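Long-range contacts in beta-glucuronidase (PDB 6XXW), which probably hydrolyses beta-D-glucuronides, releasing glucuronic acid: residues Pro53-Phe58 / His183-Ile188; His100-Tyr105 / Ile139-Thr144. One frame throughout, in Å; residues are numbered along the deposited sequence.

Both contacts sit in the sugar-binding domain of the family 2 glycosidase fold, within one large antiparallel beta assembly, their centres about 13 Å apart. Along the chain interaction 2 is nested inside the loop closed by interaction 1: strand 50-54 and the short strand 56-57 come first, then strands 101-106 and 134-142, and finally 181-183 and 185-191. Interaction 2 pairs two neighbouring strands, whereas interaction 1 brings together two bends of the chain. They touch directly, Val186 CG2 lying 4.0 Å from Ile139 CD1, and the ring of Phe58 reaches the side-chain amide of Asn143. The early and late parts of the domain are thus packed against its middle.

Interaction 1 (Pro53-Phe58 / His183-Ile188); sequences PVPASF and HRPVVI
Pro55 lays CB of its ring over the backbone at the corner of the other segment, 3.5 Å from His183 O. Its ring continues to Pro185, CG to CD 4.3 Å, so two prolines meet where both chains bend; the peptide bond before Pro55 is cis. Beyond the prolines, Val54 CG1 meets Val186 CG2 at 4.2 Å, an apolar pair that Trp39 and Tyr76 flank on the Val54 side.

At the other end the His183 ring reaches back toward the first segment although its CB points away: CG stands anti to the carbonyl carbon (chi1 -69°), which carries the imidazole alongside Ala56 and Ser57. Ala56 O lies at the ring edge near its plane, 3.9 Å from His183 CD2, and Ser57 OG comes to 2.7 Å from His183 NE2. The same hydroxyl is hydrogen-bonded to the backbone N of Lys315. With an alanine at His183, the flank of Ala56 and Ser57 is likely to lose its imidazole cover, leaving a gap there. Arg184 sends its guanidinium group to Glu308, in a salt bridge. Apolar packing thus joins the end of strand 50-54 to the corner at Arg184 within the sugar-binding domain, while Ser57 links the histidine end to the loop at Lys315.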
ATOM      1  N   PRO A  53     -26.879   6.229  12.443  1.00 16.04           N
ATOM      2  CA  PRO A  53     -26.717   5.276  13.548  1.00 18.75           C
ATOM      3  C   PRO A  53     -26.312   5.972  14.843  1.00 20.08           C
ATOM      4  O   PRO A  53     -25.623   6.994  14.842  1.00 16.97           O
ATOM      5  CB  PRO A  53     -25.607   4.338  13.047  1.00 19.69           C
ATOM      6  CG  PRO A  53     -24.747   5.243  12.180  1.00 18.97           C
ATOM      7  CD  PRO A  53     -25.754   6.171  11.486  1.00 17.91           C
ATOM      8  N   VAL A  54     -26.763   5.402  15.957  1.00 17.73           N
ATOM      9  CA  VAL A  54     -26.397   5.848  17.296  1.00 19.35           C
ATOM     10  C   VAL A  54     -26.035   4.611  18.108  1.00 20.27           C
ATOM     11  O   VAL A  54     -26.834   3.666  18.173  1.00 20.93           O
ATOM     12  CB  VAL A  54     -27.546   6.641  17.953  1.00 20.17           C
ATOM     13  CG1 VAL A  54     -27.255   6.909  19.439  1.00 17.06           C
ATOM     14  CG2 VAL A  54     -27.779   7.953  17.213  1.00 19.21           C
ATOM     15  N   PRO A  55     -24.870   4.564  18.767  1.00 17.90           N
ATOM     16  CA  PRO A  55     -23.862   5.616  18.858  1.00 15.93           C
ATOM     17  C   PRO A  55     -22.879   5.610  17.682  1.00 18.87           C
ATOM     18  O   PRO A  55     -22.524   4.548  17.164  1.00 20.67           O
ATOM     19  CB  PRO A  55     -23.138   5.272  20.162  1.00 21.46           C
ATOM     20  CG  PRO A  55     -23.147   3.778  20.170  1.00 19.44           C
ATOM     21  CD  PRO A  55     -24.467   3.367  19.539  1.00 18.23           C
ATOM     22  N   ALA A  56     -22.447   6.803  17.291  1.00 17.73           N
ATOM     23  CA  ALA A  56     -21.501   7.009  16.197  1.00 15.93           C
ATOM     24  C   ALA A  56     -21.216   8.495  16.056  1.00 17.68           C
ATOM     25  O   ALA A  56     -22.056   9.330  16.399  1.00 16.33           O
ATOM     26  CB  ALA A  56     -22.049   6.487  14.871  1.00 13.87           C
ATOM     27  N   SER A  57     -20.056   8.841  15.526  1.00 17.85           N
ATOM     28  CA  SER A  57     -19.854  10.199  15.057  1.00 14.86           C
ATOM     29  C   SER A  57     -20.597  10.313  13.735  1.00 17.09           C
ATOM     30  O   SER A  57     -20.663   9.345  12.984  1.00 19.06           O
ATOM     31  CB  SER A  57     -18.358  10.453  14.838  1.00 13.43           C
ATOM     32  OG  SER A  57     -17.633  10.348  16.047  1.00 17.98           O
ATOM     33  N   PHE A  58     -21.159  11.492  13.433  1.00 19.00           N
ATOM     34  CA  PHE A  58     -21.883  11.598  12.164  1.00 17.04           C
ATOM     35  C   PHE A  58     -20.983  11.912  10.971  1.00 19.00           C
ATOM     36  O   PHE A  58     -21.455  11.840   9.830  1.00 17.22           O
ATOM     37  CB  PHE A  58     -23.015  12.648  12.253  1.00 15.55           C
ATOM     38  CG  PHE A  58     -22.552  14.062  12.545  1.00 14.87           C
ATOM     39  CD1 PHE A  58     -21.935  14.831  11.568  1.00 15.89           C
ATOM     40  CD2 PHE A  58     -22.758  14.633  13.797  1.00 16.94           C
ATOM     41  CE1 PHE A  58     -21.506  16.151  11.846  1.00 17.37           C
ATOM     42  CE2 PHE A  58     -22.341  15.951  14.081  1.00 16.81           C
ATOM     43  CZ  PHE A  58     -21.719  16.703  13.095  1.00 18.13           C
ATOM     44  N   HIS A 183     -21.838   9.732  20.855  1.00 15.64           N
ATOM     45  CA  HIS A 183     -20.735   8.783  20.771  1.00 19.40           C
ATOM     46  C   HIS A 183     -20.912   7.566  21.667  1.00 16.79           C
ATOM     47  O   HIS A 183     -20.210   6.569  21.483  1.00 18.56           O
ATOM     48  CB  HIS A 183     -19.424   9.496  21.115  1.00 23.00           C
ATOM     49  CG  HIS A 183     -18.989  10.488  20.079  1.00 16.42           C
ATOM     50  ND1 HIS A 183     -18.139  11.537  20.359  1.00 16.34           N
ATOM     51  CD2 HIS A 183     -19.263  10.569  18.755  1.00 18.86           C
ATOM     52  CE1 HIS A 183     -17.917  12.228  19.254  1.00 19.83           C
ATOM     53  NE2 HIS A 183     -18.582  11.656  18.264  1.00 17.07           N
ATOM     54  N   ARG A 184     -21.824   7.611  22.626  1.00 15.58           N
ATOM     55  CA  ARG A 184     -22.031   6.495  23.534  1.00 15.54           C
ATOM     56  C   ARG A 184     -23.531   6.281  23.698  1.00 18.69           C
ATOM     57  O   ARG A 184     -24.324   7.177  23.391  1.00 16.73           O
ATOM     58  CB  ARG A 184     -21.329   6.745  24.882  1.00 17.30           C
ATOM     59  CG  ARG A 184     -19.812   6.900  24.700  1.00 18.22           C
ATOM     60  CD  ARG A 184     -19.064   7.239  25.973  1.00 18.03           C
ATOM     61  NE  ARG A 184     -17.712   7.691  25.651  1.00 20.28           N
ATOM     62  CZ  ARG A 184     -16.974   8.460  26.447  1.00 22.46           C
ATOM     63  NH1 ARG A 184     -17.458   8.850  27.624  1.00 19.01           N
ATOM     64  NH2 ARG A 184     -15.755   8.829  26.077  1.00 18.62           N
ATOM     65  N   PRO A 185     -23.940   5.097  24.158  1.00 17.25           N
ATOM     66  CA  PRO A 185     -25.357   4.717  24.064  1.00 18.84           C
ATOM     67  C   PRO A 185     -26.295   5.653  24.815  1.00 20.48           C
ATOM     68  O   PRO A 185     -25.969   6.183  25.877  1.00 18.31           O
ATOM     69  CB  PRO A 185     -25.377   3.307  24.669  1.00 23.85           C
ATOM     70  CG  PRO A 185     -24.022   2.755  24.315  1.00 20.30           C
ATOM     71  CD  PRO A 185     -23.096   3.934  24.506  1.00 17.88           C
ATOM     72  N   VAL A 186     -27.461   5.862  24.219  1.00 17.09           N
ATOM     73  CA  VAL A 186     -28.595   6.502  24.870  1.00 18.28           C
ATOM     74  C   VAL A 186     -29.472   5.396  25.432  1.00 20.16           C
ATOM     75  O   VAL A 186     -29.859   4.478  24.701  1.00 21.41           O
ATOM     76  CB  VAL A 186     -29.388   7.359  23.876  1.00 18.28           C
ATOM     77  CG1 VAL A 186     -30.562   8.031  24.587  1.00 20.69           C
ATOM     78  CG2 VAL A 186     -28.478   8.399  23.187  1.00 18.26           C
ATOM     79  N   VAL A 187     -29.777   5.454  26.729  1.00 15.97           N
ATOM     80  CA  VAL A 187     -30.610   4.414  27.323  1.00 16.83           C
ATOM     81  C   VAL A 187     -31.619   5.046  28.271  1.00 18.60           C
ATOM     82  O   VAL A 187     -31.427   6.149  28.786  1.00 19.66           O
ATOM     83  CB  VAL A 187     -29.783   3.332  28.066  1.00 24.67           C
ATOM     84  CG1 VAL A 187     -28.622   2.816  27.191  1.00 24.35           C
ATOM     85  CG2 VAL A 187     -29.263   3.880  29.374  1.00 24.78           C
ATOM     86  N   ILE A 188     -32.712   4.323  28.485  1.00 18.58           N
ATOM     87  CA  ILE A 188     -33.713   4.666  29.486  1.00 16.90           C
ATOM     88  C   ILE A 188     -33.751   3.531  30.497  1.00 19.13           C
ATOM     89  O   ILE A 188     -33.753   2.357  30.120  1.00 20.15           O
ATOM     90  CB  ILE A 188     -35.094   4.895  28.851  1.00 24.22           C
ATOM     91  CG1 ILE A 188     -35.018   6.043  27.852  1.00 27.24           C
ATOM     92  CG2 ILE A 188     -36.113   5.265  29.918  1.00 28.67           C
ATOM     93  CD1 ILE A 188     -36.349   6.447  27.297  1.00 32.76           C
TER

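Interaction 2 (His100-Tyr105 / Ile139-Thr144); sequences HFSEVY and IMVDNT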
ATOM      1  N   HIS A 100     -20.166  18.522  21.597  1.00 21.92           N
ATOM      2  CA  HIS A 100     -19.638  18.843  22.921  1.00 22.59           C
ATOM      3  C   HIS A 100     -20.680  19.478  23.859  1.00 22.66           C
ATOM      4  O   HIS A 100     -20.579  19.330  25.076  1.00 28.74           O
ATOM      5  CB  HIS A 100     -18.439  19.806  22.794  1.00 25.31           C
ATOM      6  CG  HIS A 100     -17.340  19.275  21.925  1.00 22.21           C
ATOM      7  ND1 HIS A 100     -16.418  18.355  22.373  1.00 25.44           N
ATOM      8  CD2 HIS A 100     -17.045  19.503  20.624  1.00 20.37           C
ATOM      9  CE1 HIS A 100     -15.593  18.045  21.387  1.00 23.37           C
ATOM     10  NE2 HIS A 100     -15.957  18.724  20.311  1.00 24.75           N
ATOM     11  N   PHE A 101     -21.633  20.223  23.301  1.00 19.98           N
ATOM     12  CA  PHE A 101     -22.773  20.767  24.040  1.00 21.51           C
ATOM     13  C   PHE A 101     -24.038  20.039  23.601  1.00 25.36           C
ATOM     14  O   PHE A 101     -24.216  19.761  22.409  1.00 23.65           O
ATOM     15  CB  PHE A 101     -22.954  22.269  23.787  1.00 21.31           C
ATOM     16  CG  PHE A 101     -21.721  23.091  24.021  1.00 27.16           C
ATOM     17  CD1 PHE A 101     -21.526  23.743  25.227  1.00 29.12           C
ATOM     18  CD2 PHE A 101     -20.769  23.247  23.021  1.00 29.43           C
ATOM     19  CE1 PHE A 101     -20.392  24.520  25.438  1.00 26.99           C
ATOM     20  CE2 PHE A 101     -19.642  24.019  23.229  1.00 27.48           C
ATOM     21  CZ  PHE A 101     -19.449  24.653  24.435  1.00 24.01           C
ATOM     22  N   SER A 102     -24.925  19.731  24.550  1.00 18.50           N
ATOM     23  CA  SER A 102     -26.097  18.927  24.218  1.00 18.09           C
ATOM     24  C   SER A 102     -27.320  19.388  25.006  1.00 24.16           C
ATOM     25  O   SER A 102     -27.211  19.876  26.132  1.00 18.58           O
ATOM     26  CB  SER A 102     -25.839  17.440  24.487  1.00 21.59           C
ATOM     27  OG  SER A 102     -26.921  16.644  24.002  1.00 31.52           O
ATOM     28  N   GLU A 103     -28.490  19.222  24.389  1.00 22.11           N
ATOM     29  CA  GLU A 103     -29.789  19.442  25.014  1.00 20.55           C
ATOM     30  C   GLU A 103     -30.701  18.268  24.677  1.00 18.59           C
ATOM     31  O   GLU A 103     -30.749  17.837  23.523  1.00 19.01           O
ATOM     32  CB  GLU A 103     -30.422  20.750  24.532  1.00 22.11           C
ATOM     33  CG  GLU A 103     -29.683  22.011  25.002  1.00 27.83           C
ATOM     34  CD  GLU A 103     -30.076  23.252  24.203  1.00 33.06           C
ATOM     35  OE1 GLU A 103     -29.516  24.331  24.475  1.00 39.56           O
ATOM     36  OE2 GLU A 103     -30.940  23.152  23.302  1.00 35.98           O
ATOM     37  N   VAL A 104     -31.431  17.762  25.674  1.00 21.15           N
ATOM     38  CA  VAL A 104     -32.265  16.571  25.521  1.00 22.51           C
ATOM     39  C   VAL A 104     -33.728  16.950  25.728  1.00 24.23           C
ATOM     40  O   VAL A 104     -34.088  17.512  26.771  1.00 19.82           O
ATOM     41  CB  VAL A 104     -31.864  15.456  26.499  1.00 23.71           C
ATOM     42  CG1 VAL A 104     -32.748  14.236  26.281  1.00 22.16           C
ATOM     43  CG2 VAL A 104     -30.414  15.082  26.321  1.00 27.00           C
ATOM     44  N   TYR A 105     -34.567  16.626  24.745  1.00 19.08           N
ATOM     45  CA  TYR A 105     -35.992  16.931  24.800  1.00 18.45           C
ATOM     46  C   TYR A 105     -36.803  15.647  24.786  1.00 18.95           C
ATOM     47  O   TYR A 105     -36.599  14.790  23.921  1.00 22.34           O
ATOM     48  CB  TYR A 105     -36.430  17.804  23.626  1.00 17.87           C
ATOM     49  CG  TYR A 105     -35.724  19.132  23.547  1.00 24.91           C
ATOM     50  CD1 TYR A 105     -34.433  19.225  23.035  1.00 21.43           C
ATOM     51  CD2 TYR A 105     -36.357  20.303  23.964  1.00 24.03           C
ATOM     52  CE1 TYR A 105     -33.780  20.452  22.955  1.00 27.15           C
ATOM     53  CE2 TYR A 105     -35.711  21.524  23.892  1.00 23.97           C
ATOM     54  CZ  TYR A 105     -34.429  21.594  23.383  1.00 30.29           C
ATOM     55  OH  TYR A 105     -33.777  22.799  23.302  1.00 25.67           O
ATOM     56  N   ILE A 139     -32.432  15.005  20.580  1.00 17.95           N
ATOM     57  CA  ILE A 139     -31.171  15.386  21.196  1.00 19.02           C
ATOM     58  C   ILE A 139     -30.472  16.354  20.256  1.00 21.59           C
ATOM     59  O   ILE A 139     -30.210  16.019  19.095  1.00 19.42           O
ATOM     60  CB  ILE A 139     -30.280  14.171  21.510  1.00 21.76           C
ATOM     61  CG1 ILE A 139     -30.991  13.267  22.525  1.00 21.26           C
ATOM     62  CG2 ILE A 139     -28.899  14.643  22.038  1.00 21.50           C
ATOM     63  CD1 ILE A 139     -30.345  11.909  22.765  1.00 18.89           C
ATOM     64  N   MET A 140     -30.216  17.565  20.740  1.00 17.91           N
ATOM     65  CA  MET A 140     -29.416  18.530  20.010  1.00 19.05           C
ATOM     66  C   MET A 140     -27.971  18.381  20.460  1.00 22.05           C
ATOM     67  O   MET A 140     -27.693  18.249  21.656  1.00 21.86           O
ATOM     68  CB  MET A 140     -29.923  19.957  20.262  1.00 18.90           C
ATOM     69  CG  MET A 140     -29.241  21.055  19.456  1.00 17.02           C
ATOM     70  SD  MET A 140     -27.554  21.478  20.022  1.00 26.32           S
ATOM     71  CE  MET A 140     -27.858  22.109  21.678  1.00 23.99           C
ATOM     72  N   VAL A 141     -27.053  18.400  19.501  1.00 19.52           N
ATOM     73  CA  VAL A 141     -25.623  18.328  19.782  1.00 17.44           C
ATOM     74  C   VAL A 141     -24.948  19.453  19.009  1.00 19.57           C
ATOM     75  O   VAL A 141     -25.210  19.628  17.820  1.00 19.69           O
ATOM     76  CB  VAL A 141     -25.019  16.965  19.381  1.00 17.54           C
ATOM     77  CG1 VAL A 141     -23.533  16.932  19.714  1.00 21.40           C
ATOM     78  CG2 VAL A 141     -25.772  15.799  20.067  1.00 20.97           C
ATOM     79  N   ASP A 142     -24.076  20.199  19.681  1.00 19.47           N
ATOM     80  CA  ASP A 142     -23.360  21.327  19.087  1.00 16.95           C
ATOM     81  C   ASP A 142     -21.874  21.030  19.213  1.00 16.79           C
ATOM     82  O   ASP A 142     -21.391  20.767  20.319  1.00 17.69           O
ATOM     83  CB  ASP A 142     -23.735  22.632  19.809  1.00 19.89           C
ATOM     84  CG  ASP A 142     -23.261  23.895  19.077  1.00 25.64           C
ATOM     85  OD1 ASP A 142     -22.319  23.840  18.270  1.00 23.78           O
ATOM     86  OD2 ASP A 142     -23.833  24.970  19.331  1.00 27.11           O
ATOM     87  N   ASN A 143     -21.155  21.030  18.083  1.00 19.95           N
ATOM     88  CA  ASN A 143     -19.728  20.735  18.092  1.00 20.78           C
ATOM     89  C   ASN A 143     -18.869  21.993  18.043  1.00 20.72           C
ATOM     90  O   ASN A 143     -17.649  21.893  17.872  1.00 17.02           O
ATOM     91  CB  ASN A 143     -19.357  19.798  16.929  1.00 19.11           C
ATOM     92  CG  ASN A 143     -19.612  20.417  15.579  1.00 23.04           C
ATOM     93  OD1 ASN A 143     -20.195  21.492  15.490  1.00 20.32           O
ATOM     94  ND2 ASN A 143     -19.163  19.746  14.511  1.00 23.51           N
ATOM     95  N   THR A 144     -19.476  23.169  18.207  1.00 19.14           N
ATOM     96  CA  THR A 144     -18.739  24.427  18.185  1.00 21.96           C
ATOM     97  C   THR A 144     -17.876  24.531  19.437  1.00 25.60           C
ATOM     98  O   THR A 144     -18.396  24.541  20.554  1.00 38.88           O
ATOM     99  CB  THR A 144     -19.718  25.597  18.121  1.00 26.29           C
ATOM    100  OG1 THR A 144     -20.614  25.396  17.018  1.00 26.94           O
ATOM    101  CG2 THR A 144     -18.965  26.910  17.922  1.00 25.15           C
TER
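With chi1 at -173° the Ser102 hydroxyl is swung opposite the backbone N and across to Met140 O, 2.9 Å from OG, while the bends of Met140 at chi2 and chi3 aim its CE at Glu103. Met140 O is gripped twice: Glu103 N also donates to it, and the two donors arrive from opposite faces of the carbonyl plane. On the same side of the sheet as Val141, Ser102 OG packs against Ile139 CG2 at 3.4 Å, and Val104 CG2 meets Ile139 CG1 in an apolar contact. On the other side Met140 CE lies 3.5 Å from Glu103 CD, with the two side chains crossing at a slant. The carboxylate is steadied by Tyr105, whose OH gives a 2.9 Å hydrogen bond to Glu103 OE2 from above the carboxylate plane.

Toward the strand ends, Asp142 O accepts from both His100 N and Phe101 N. The Phe101 bond is nearly straight (178°) and in the carbonyl plane; His100 N approaches from above it. The Phe101 ring presents its edge to Thr144 O, CE2 at 3.0 Å; that carbonyl is buried with no hydrogen-bond partner in the model. The Asp142 carboxylate reaches forward to its own chain, where OD1 takes Thr144 OG1 on its syn lone pair at 2.6 Å and Thr144 N from above the carboxylate plane. The His100 ring turns an edge to Asn143 O, while its NE2 is bonded to Asn178.

Strands 101-105 and 139-142 run antiparallel at 169°. Their pairing ends in a classic beta bulge, His100 and Phe101 opposite Asp142, and an Asx turn at Asp142 starts the loop after strand 134-142, as part of the jelly-roll beta-sandwich of family 2 sugar-binding domains.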